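Local coordinates for protein KP6 killer toxin subunit beta (Ustilago maydis virus P6, PDB 4GVB) that forms one subunit of a secreted heterodimeric viral toxin that kills sensitive fungal cells, acting after the alpha subunit has recognised cellular receptors, at residues P4-V12 with G44-F55; L21-C29 with F60-A70. All blocks are in the same frame, centred on the assembly; numbering follows the deposited sequence.

Contact 1 (P4-V12 with G44-F55)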
# COMPACT_ATOMS: atom_id res chain seq x y z
N PRO B 4 15.66 3.98 -23.86
CA PRO B 4 15.14 3.68 -22.52
C PRO B 4 15.63 2.33 -21.99
O PRO B 4 15.42 1.30 -22.64
CB PRO B 4 13.63 3.67 -22.74
CG PRO B 4 13.42 4.67 -23.84
CD PRO B 4 14.64 4.56 -24.74
N ARG B 5 16.27 2.35 -20.83
CA ARG B 5 16.86 1.14 -20.25
C ARG B 5 16.14 0.73 -18.98
O ARG B 5 15.36 1.50 -18.42
CB ARG B 5 18.34 1.37 -19.92
CG ARG B 5 19.10 2.09 -21.01
CD ARG B 5 19.08 1.31 -22.31
NE ARG B 5 20.24 0.44 -22.44
CZ ARG B 5 20.22 -0.88 -22.24
NH1 ARG B 5 19.08 -1.49 -21.91
NH2 ARG B 5 21.33 -1.59 -22.38
N PRO B 6 16.40 -0.49 -18.52
CA PRO B 6 15.69 -0.95 -17.33
C PRO B 6 16.20 -0.27 -16.06
O PRO B 6 17.40 -0.04 -15.90
CB PRO B 6 15.99 -2.46 -17.31
CG PRO B 6 16.40 -2.78 -18.74
CD PRO B 6 17.14 -1.57 -19.19
N VAL B 7 15.27 0.03 -15.16
CA VAL B 7 15.59 0.68 -13.89
C VAL B 7 15.20 -0.24 -12.74
O VAL B 7 14.35 -1.12 -12.90
CB VAL B 7 14.83 2.04 -13.77
CG1 VAL B 7 13.35 1.79 -13.57
CG2 VAL B 7 15.38 2.86 -12.63
N MET B 8 15.85 -0.08 -11.59
CA MET B 8 15.43 -0.77 -10.38
C MET B 8 15.19 0.28 -9.29
O MET B 8 15.95 1.24 -9.18
CB MET B 8 16.47 -1.81 -9.93
CG MET B 8 17.84 -1.25 -9.60
SD MET B 8 19.09 -2.53 -9.34
CE MET B 8 20.42 -1.56 -8.68
N CYS B 9 14.13 0.11 -8.51
CA CYS B 9 13.69 1.14 -7.59
C CYS B 9 13.27 0.61 -6.23
O CYS B 9 12.82 -0.54 -6.11
CB CYS B 9 12.51 1.92 -8.17
SG CYS B 9 12.78 2.74 -9.77
N GLN B 10 13.45 1.45 -5.22
CA GLN B 10 12.93 1.21 -3.88
C GLN B 10 11.99 2.36 -3.55
O GLN B 10 12.21 3.49 -3.98
CB GLN B 10 14.07 1.25 -2.84
CG GLN B 10 15.26 0.34 -3.08
CD GLN B 10 16.32 0.56 -2.02
OE1 GLN B 10 16.92 -0.39 -1.50
NE2 GLN B 10 16.56 1.81 -1.68
N CYS B 11 10.95 2.07 -2.77
CA CYS B 11 10.20 3.13 -2.09
C CYS B 11 10.97 3.49 -0.83
O CYS B 11 11.48 2.62 -0.15
CB CYS B 11 8.79 2.62 -1.72
SG CYS B 11 7.81 2.15 -3.15
N VAL B 12 11.05 4.78 -0.53
CA VAL B 12 11.82 5.25 0.62
C VAL B 12 11.05 6.31 1.39
O VAL B 12 10.18 7.00 0.84
CB VAL B 12 13.19 5.82 0.18
CG1 VAL B 12 14.03 4.74 -0.49
CG2 VAL B 12 12.99 7.01 -0.76
N GLY B 44 16.09 -5.09 -1.32
CA GLY B 44 14.85 -4.32 -1.28
C GLY B 44 14.46 -3.61 -2.56
O GLY B 44 13.60 -2.72 -2.54
N PHE B 45 15.07 -3.98 -3.68
CA PHE B 45 14.71 -3.35 -4.95
C PHE B 45 13.66 -4.13 -5.70
O PHE B 45 13.58 -5.35 -5.58
CB PHE B 45 15.95 -3.19 -5.83
CG PHE B 45 16.78 -1.99 -5.50
CD1 PHE B 45 17.81 -2.08 -4.58
CD2 PHE B 45 16.53 -0.77 -6.11
CE1 PHE B 45 18.57 -0.97 -4.28
CE2 PHE B 45 17.29 0.34 -5.81
CZ PHE B 45 18.31 0.24 -4.89
N CYS B 46 12.86 -3.42 -6.49
CA CYS B 46 11.97 -4.01 -7.46
C CYS B 46 12.65 -3.93 -8.83
O CYS B 46 13.13 -2.87 -9.23
CB CYS B 46 10.65 -3.26 -7.47
SG CYS B 46 9.45 -3.73 -8.72
N ARG B 47 12.70 -5.05 -9.54
CA ARG B 47 13.32 -5.09 -10.85
C ARG B 47 12.34 -5.56 -11.92
O ARG B 47 11.36 -6.24 -11.61
CB ARG B 47 14.54 -6.01 -10.83
CG ARG B 47 15.65 -5.55 -9.90
CD ARG B 47 16.67 -6.67 -9.73
NE ARG B 47 17.91 -6.19 -9.12
CZ ARG B 47 18.11 -6.09 -7.81
NH1 ARG B 47 17.14 -6.43 -6.96
NH2 ARG B 47 19.28 -5.65 -7.35
N ALA B 48 12.60 -5.20 -13.17
CA ALA B 48 11.83 -5.70 -14.30
C ALA B 48 12.06 -7.20 -14.45
O ALA B 48 13.17 -7.69 -14.22
CB ALA B 48 12.21 -4.97 -15.57
N LYS B 49 11.02 -7.94 -14.82
CA LYS B 49 11.15 -9.38 -15.00
C LYS B 49 11.97 -9.72 -16.25
O LYS B 49 12.71 -10.71 -16.27
CB LYS B 49 9.76 -10.03 -15.06
CG LYS B 49 8.96 -9.83 -13.79
CD LYS B 49 7.61 -10.53 -13.83
CE LYS B 49 7.06 -10.70 -12.42
NZ LYS B 49 5.76 -11.44 -12.39
N TYR B 50 11.85 -8.89 -17.27
CA TYR B 50 12.61 -9.06 -18.51
C TYR B 50 13.06 -7.70 -19.02
O TYR B 50 12.44 -6.68 -18.72
CB TYR B 50 11.73 -9.71 -19.58
CG TYR B 50 11.12 -11.04 -19.21
CD1 TYR B 50 11.88 -12.21 -19.23
CD2 TYR B 50 9.77 -11.14 -18.90
CE1 TYR B 50 11.31 -13.44 -18.91
CE2 TYR B 50 9.20 -12.36 -18.58
CZ TYR B 50 9.97 -13.50 -18.59
OH TYR B 50 9.39 -14.71 -18.27
N SER B 51 14.13 -7.67 -19.82
CA SER B 51 14.68 -6.40 -20.29
C SER B 51 13.70 -5.64 -21.18
O SER B 51 13.72 -4.41 -21.25
CB SER B 51 16.03 -6.60 -21.00
OG SER B 51 15.85 -7.11 -22.31
N TRP B 52 12.83 -6.39 -21.86
CA TRP B 52 11.84 -5.79 -22.74
C TRP B 52 10.60 -5.40 -21.95
O TRP B 52 9.77 -4.61 -22.41
CB TRP B 52 11.49 -6.77 -23.88
CG TRP B 52 11.20 -8.17 -23.39
CD1 TRP B 52 12.07 -9.21 -23.32
CD2 TRP B 52 9.95 -8.66 -22.88
NE1 TRP B 52 11.45 -10.33 -22.81
CE2 TRP B 52 10.14 -10.01 -22.53
CE3 TRP B 52 8.68 -8.09 -22.69
CZ2 TRP B 52 9.12 -10.81 -22.01
CZ3 TRP B 52 7.67 -8.88 -22.16
CH2 TRP B 52 7.90 -10.22 -21.83
N ASP B 53 10.49 -5.94 -20.74
CA ASP B 53 9.31 -5.77 -19.90
C ASP B 53 9.59 -4.80 -18.74
O ASP B 53 9.35 -5.10 -17.58
CB ASP B 53 8.90 -7.13 -19.33
CG ASP B 53 7.56 -7.10 -18.62
OD1 ASP B 53 6.62 -6.45 -19.12
OD2 ASP B 53 7.43 -7.75 -17.56
N LEU B 54 10.12 -3.62 -19.07
CA LEU B 54 10.54 -2.67 -18.04
C LEU B 54 9.41 -1.74 -17.61
O LEU B 54 8.48 -1.47 -18.37
CB LEU B 54 11.76 -1.87 -18.51
CG LEU B 54 11.54 -0.69 -19.47
CD1 LEU B 54 11.19 0.59 -18.70
CD2 LEU B 54 12.79 -0.45 -20.32
N PHE B 55 9.49 -1.27 -16.37
CA PHE B 55 8.61 -0.21 -15.89
C PHE B 55 9.46 1.06 -15.77
O PHE B 55 10.68 0.99 -15.60
CB PHE B 55 8.01 -0.59 -14.54
CG PHE B 55 9.03 -0.91 -13.49
CD1 PHE B 55 9.64 0.10 -12.77
CD2 PHE B 55 9.39 -2.21 -13.22
CE1 PHE B 55 10.59 -0.18 -11.80
CE2 PHE B 55 10.34 -2.51 -12.26
CZ PHE B 55 10.94 -1.48 -11.55
O HOH W 1 14.95 -3.74 -13.75
O HOH W 2 12.58 -1.10 -15.17
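Cys-46 N donates to Cys-9 O over 2.9 Å, almost straight with an N-H...O angle of 176°, and Cys-9 N answers to Cys-46 O at 3.2 Å. This reciprocal pair forms an isolated antiparallel bridge, and the next exchange is left to water: water 1, accepting from Ala-48 N and donating to Val-7 O at 2.8 Å, bridges the two backbones where they stand too far apart for a direct bond. Water 2 similarly joins Val-7 N to Phe-55 O, and sits above the Phe-55 ring.

The side chains beside the bridge show how an aromatic ring can be held on both faces. The CG of Gln-10 stands over the centre of the Phe-45 ring, 3.4 Å from its centroid, with the amide plane stacked only 17° from the ring. Over the opposite face lies Met-8 SD, 4.7 Å from the centroid, a distant Met-aromatic contact. Met-8 reaches there because CG turns between the backbone N and carbonyl carbon (chi1 61°) before the chain runs extended alongside Arg-47, whose NH2 is 3.7 Å from the sulfur. That guanidinium also makes a salt bridge with Asp-43. At the other end Val-7 CG1 meets Phe-55 CE1 at 3.8 Å, while Leu-54 CD2 rests against Arg-5 O.

Met-8 and Gln-10 turn their backbone bonds the other way, to Gln-75 and Asn-73. Strand 7-13 is therefore bonded along two edges, as expected of an inner strand in antiparallel beta structure, with Cys-9–Cys-74 linking it to strand 70-76 and Cys-46–Cys-29 tying strand 46-47 to helix 22-29.

Contact 2 (L21-C29 with F60-A70)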
# COMPACT_ATOMS: atom_id res chain seq x y z
N LEU B 21 11.58 1.46 2.55
CA LEU B 21 10.33 1.03 3.18
C LEU B 21 9.91 -0.23 2.45
O LEU B 21 9.22 -0.17 1.43
CB LEU B 21 9.24 2.10 3.03
CG LEU B 21 9.47 3.47 3.67
CD1 LEU B 21 8.32 4.45 3.34
CD2 LEU B 21 9.66 3.31 5.15
N ASP B 22 10.35 -1.37 2.96
CA ASP B 22 10.27 -2.61 2.20
C ASP B 22 8.85 -3.06 1.82
O ASP B 22 8.59 -3.43 0.69
CB ASP B 22 11.05 -3.73 2.92
CG ASP B 22 12.56 -3.48 2.93
OD1 ASP B 22 13.08 -2.71 2.09
OD2 ASP B 22 13.25 -4.08 3.79
N ALA B 23 7.92 -3.00 2.76
CA ALA B 23 6.56 -3.44 2.49
C ALA B 23 5.88 -2.55 1.46
O ALA B 23 5.03 -2.99 0.67
CB ALA B 23 5.76 -3.50 3.77
N VAL B 24 6.26 -1.28 1.46
CA VAL B 24 5.76 -0.32 0.48
C VAL B 24 6.32 -0.67 -0.90
O VAL B 24 5.59 -0.74 -1.90
CB VAL B 24 6.14 1.13 0.87
CG1 VAL B 24 5.53 2.11 -0.10
CG2 VAL B 24 5.64 1.44 2.29
N THR B 25 7.63 -0.91 -0.96
CA THR B 25 8.25 -1.36 -2.20
C THR B 25 7.58 -2.65 -2.70
O THR B 25 7.27 -2.77 -3.89
CB THR B 25 9.77 -1.58 -2.03
OG1 THR B 25 10.37 -0.41 -1.46
CG2 THR B 25 10.39 -1.85 -3.36
N ARG B 26 7.41 -3.63 -1.81
CA ARG B 26 6.77 -4.89 -2.17
C ARG B 26 5.37 -4.65 -2.77
O ARG B 26 5.00 -5.26 -3.78
CB ARG B 26 6.68 -5.79 -0.93
CG ARG B 26 5.89 -7.06 -1.11
CD ARG B 26 6.06 -7.98 0.10
NE ARG B 26 7.46 -8.09 0.51
CZ ARG B 26 7.94 -7.63 1.65
NH1 ARG B 26 7.12 -7.02 2.51
NH2 ARG B 26 9.22 -7.78 1.95
N ALA B 27 4.61 -3.76 -2.16
CA ALA B 27 3.25 -3.49 -2.64
C ALA B 27 3.28 -2.83 -4.01
O ALA B 27 2.53 -3.18 -4.90
CB ALA B 27 2.49 -2.62 -1.63
N ALA B 28 4.18 -1.86 -4.17
CA ALA B 28 4.30 -1.14 -5.42
C ALA B 28 4.77 -2.04 -6.55
O ALA B 28 4.35 -1.90 -7.69
CB ALA B 28 5.24 0.06 -5.26
N CYS B 29 5.67 -2.97 -6.21
CA CYS B 29 6.30 -3.86 -7.18
C CYS B 29 5.33 -4.88 -7.80
O CYS B 29 5.50 -5.27 -8.95
CB CYS B 29 7.48 -4.60 -6.56
SG CYS B 29 8.63 -5.34 -7.77
N PHE B 60 6.91 3.83 -11.23
CA PHE B 60 7.19 3.32 -9.89
C PHE B 60 6.94 4.37 -8.82
O PHE B 60 6.44 4.04 -7.74
CB PHE B 60 8.61 2.79 -9.77
CG PHE B 60 8.78 1.83 -8.63
CD1 PHE B 60 8.34 0.53 -8.75
CD2 PHE B 60 9.33 2.25 -7.42
CE1 PHE B 60 8.47 -0.36 -7.70
CE2 PHE B 60 9.46 1.36 -6.38
CZ PHE B 60 9.03 0.05 -6.52
N TYR B 61 7.29 5.62 -9.12
CA TYR B 61 7.03 6.72 -8.20
C TYR B 61 5.55 6.83 -7.87
O TYR B 61 5.17 7.02 -6.71
CB TYR B 61 7.54 8.05 -8.80
CG TYR B 61 7.32 9.25 -7.90
CD1 TYR B 61 6.22 10.08 -8.06
CD2 TYR B 61 8.23 9.55 -6.89
CE1 TYR B 61 6.02 11.18 -7.24
CE2 TYR B 61 8.04 10.64 -6.06
CZ TYR B 61 6.93 11.45 -6.23
OH TYR B 61 6.75 12.53 -5.40
N GLN B 62 4.71 6.75 -8.89
CA GLN B 62 3.27 6.79 -8.69
C GLN B 62 2.85 5.59 -7.82
O GLN B 62 2.04 5.73 -6.90
CB GLN B 62 2.54 6.73 -10.03
CG GLN B 62 1.02 6.75 -9.90
CD GLN B 62 0.31 6.94 -11.23
OE1 GLN B 62 0.95 7.11 -12.27
NE2 GLN B 62 -1.01 6.91 -11.20
N ALA B 63 3.43 4.43 -8.11
CA ALA B 63 3.15 3.20 -7.36
C ALA B 63 3.45 3.35 -5.86
O ALA B 63 2.62 3.04 -5.01
CB ALA B 63 3.92 2.02 -7.94
N CYS B 64 4.65 3.84 -5.55
CA CYS B 64 5.03 4.07 -4.16
C CYS B 64 4.03 4.99 -3.46
O CYS B 64 3.60 4.72 -2.34
CB CYS B 64 6.44 4.67 -4.06
SG CYS B 64 7.76 3.56 -4.60
N LEU B 65 3.65 6.07 -4.13
CA LEU B 65 2.79 7.08 -3.54
C LEU B 65 1.36 6.59 -3.31
O LEU B 65 0.63 7.17 -2.52
CB LEU B 65 2.79 8.35 -4.38
CG LEU B 65 3.90 9.36 -4.11
CD1 LEU B 65 3.70 10.58 -4.99
CD2 LEU B 65 3.91 9.77 -2.63
N ARG B 66 0.96 5.55 -4.03
CA ARG B 66 -0.34 4.95 -3.79
C ARG B 66 -0.39 4.20 -2.46
O ARG B 66 -1.48 3.98 -1.90
CB ARG B 66 -0.72 4.02 -4.94
CG ARG B 66 -1.35 4.77 -6.11
CD ARG B 66 -0.75 4.35 -7.41
NE ARG B 66 -1.19 3.01 -7.80
CZ ARG B 66 -2.04 2.78 -8.80
NH1 ARG B 66 -2.53 3.78 -9.50
NH2 ARG B 66 -2.39 1.53 -9.09
N TYR B 67 0.77 3.84 -1.93
CA TYR B 67 0.79 3.00 -0.74
C TYR B 67 1.30 3.65 0.54
O TYR B 67 1.02 3.17 1.63
CB TYR B 67 1.52 1.66 -1.01
CG TYR B 67 0.71 0.78 -1.93
CD1 TYR B 67 -0.34 0.00 -1.44
CD2 TYR B 67 0.96 0.74 -3.29
CE1 TYR B 67 -1.10 -0.77 -2.27
CE2 TYR B 67 0.20 -0.04 -4.14
CZ TYR B 67 -0.82 -0.80 -3.61
OH TYR B 67 -1.58 -1.58 -4.45
N SER B 68 2.03 4.75 0.40
CA SER B 68 2.62 5.42 1.55
C SER B 68 3.06 6.84 1.19
O SER B 68 3.16 7.18 0.01
CB SER B 68 3.83 4.63 2.05
OG SER B 68 4.24 5.04 3.34
N HIS B 69 3.32 7.67 2.20
CA HIS B 69 3.93 8.95 1.89
C HIS B 69 5.41 8.70 1.64
O HIS B 69 6.25 8.84 2.54
CB HIS B 69 3.76 9.98 2.99
CG HIS B 69 4.27 11.34 2.62
ND1 HIS B 69 3.67 12.11 1.65
CD2 HIS B 69 5.33 12.06 3.06
CE1 HIS B 69 4.33 13.25 1.52
NE2 HIS B 69 5.34 13.24 2.36
N ALA B 70 5.72 8.31 0.41
CA ALA B 70 7.06 7.84 0.11
C ALA B 70 7.64 8.50 -1.13
O ALA B 70 6.91 9.00 -1.99
CB ALA B 70 7.06 6.32 -0.06
O HOH W 3 0.22 -4.13 -4.68
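A crossed pair of helices, packed through small side chains, forms the helical layer of this subunit: axes of 22-29 and 60-67 approach to 8.4 Å, with 121° between their directions. Such closeness depends on alanine at the crossing. Ala-28 CB touches Ala-63 CB at 3.6 Å and lies against the backbone of Cys-64.

Aromatic rings of segment 60-70 border this meeting point in two different ways. Tyr-67 presents a face: Ala-27 CB stands over the middle of its ring, 3.8 Å from the centroid, a CH-pi contact. Phe-60 instead presents an edge, with Thr-25 CG2 lying in the ring plane 3.9 Å from CZ. With the threonine OG1 beside the backbone N (chi1 -52°), the CG2 methyl lies anti to that N, facing Phe-60, and OG1 accepts a hydrogen bond from Cys-11 N, so one side chain serves both the helix pair and the neighbouring strand.

Nearer the start of helix 22-29, Val-24 straddles Ser-68, its CG1 and CG2 each 3.7 Å from the serine CB. Leu-21, at the N-cap position, extends CD1 to 4.1 Å from Ala-70 CB and thereby continues the apolar seam beyond the second helix. Here the chain turns: Cys-64 O accepts from both Tyr-67 N and Ser-68 N. The polar end of Ser-68 faces the partner subunit, bonding to Leu-68 O of the alpha subunit, while Tyr-67 packs on Tyr-29 of that same chain.

Val-24, Ala-28 and Phe-60 also rest on Cys-11, and Cys-64 on Thr-72. The pair thus belongs to a compact, disulfide-linked alpha+beta fold, an alpha/beta-sandwich in which the two helices pack over the antiparallel strands 7-13 and 70-76.

From the N terminus the chain lays down 4-12 and then 21-29 before either contact is made. Contact 1 closes the first loop when 44-55 returns to the opening strand; contact 2 closes the second when 60-70 reaches helix 22-29. Their segments alternate, so the two loops cross. Though their centres are about 13 Å apart, on opposite sides of the chain's centre, two disulfides link them directly: Cys-11 with Cys-64, and Cys-29 with Cys-46. Cys-9 CB also packs 3.3 Å from Phe-60 CD2. Contact 1 thus ties the N-terminal strand to strand 46-47, contact 2 joins the two helices, and the disulfides fasten helices to strands.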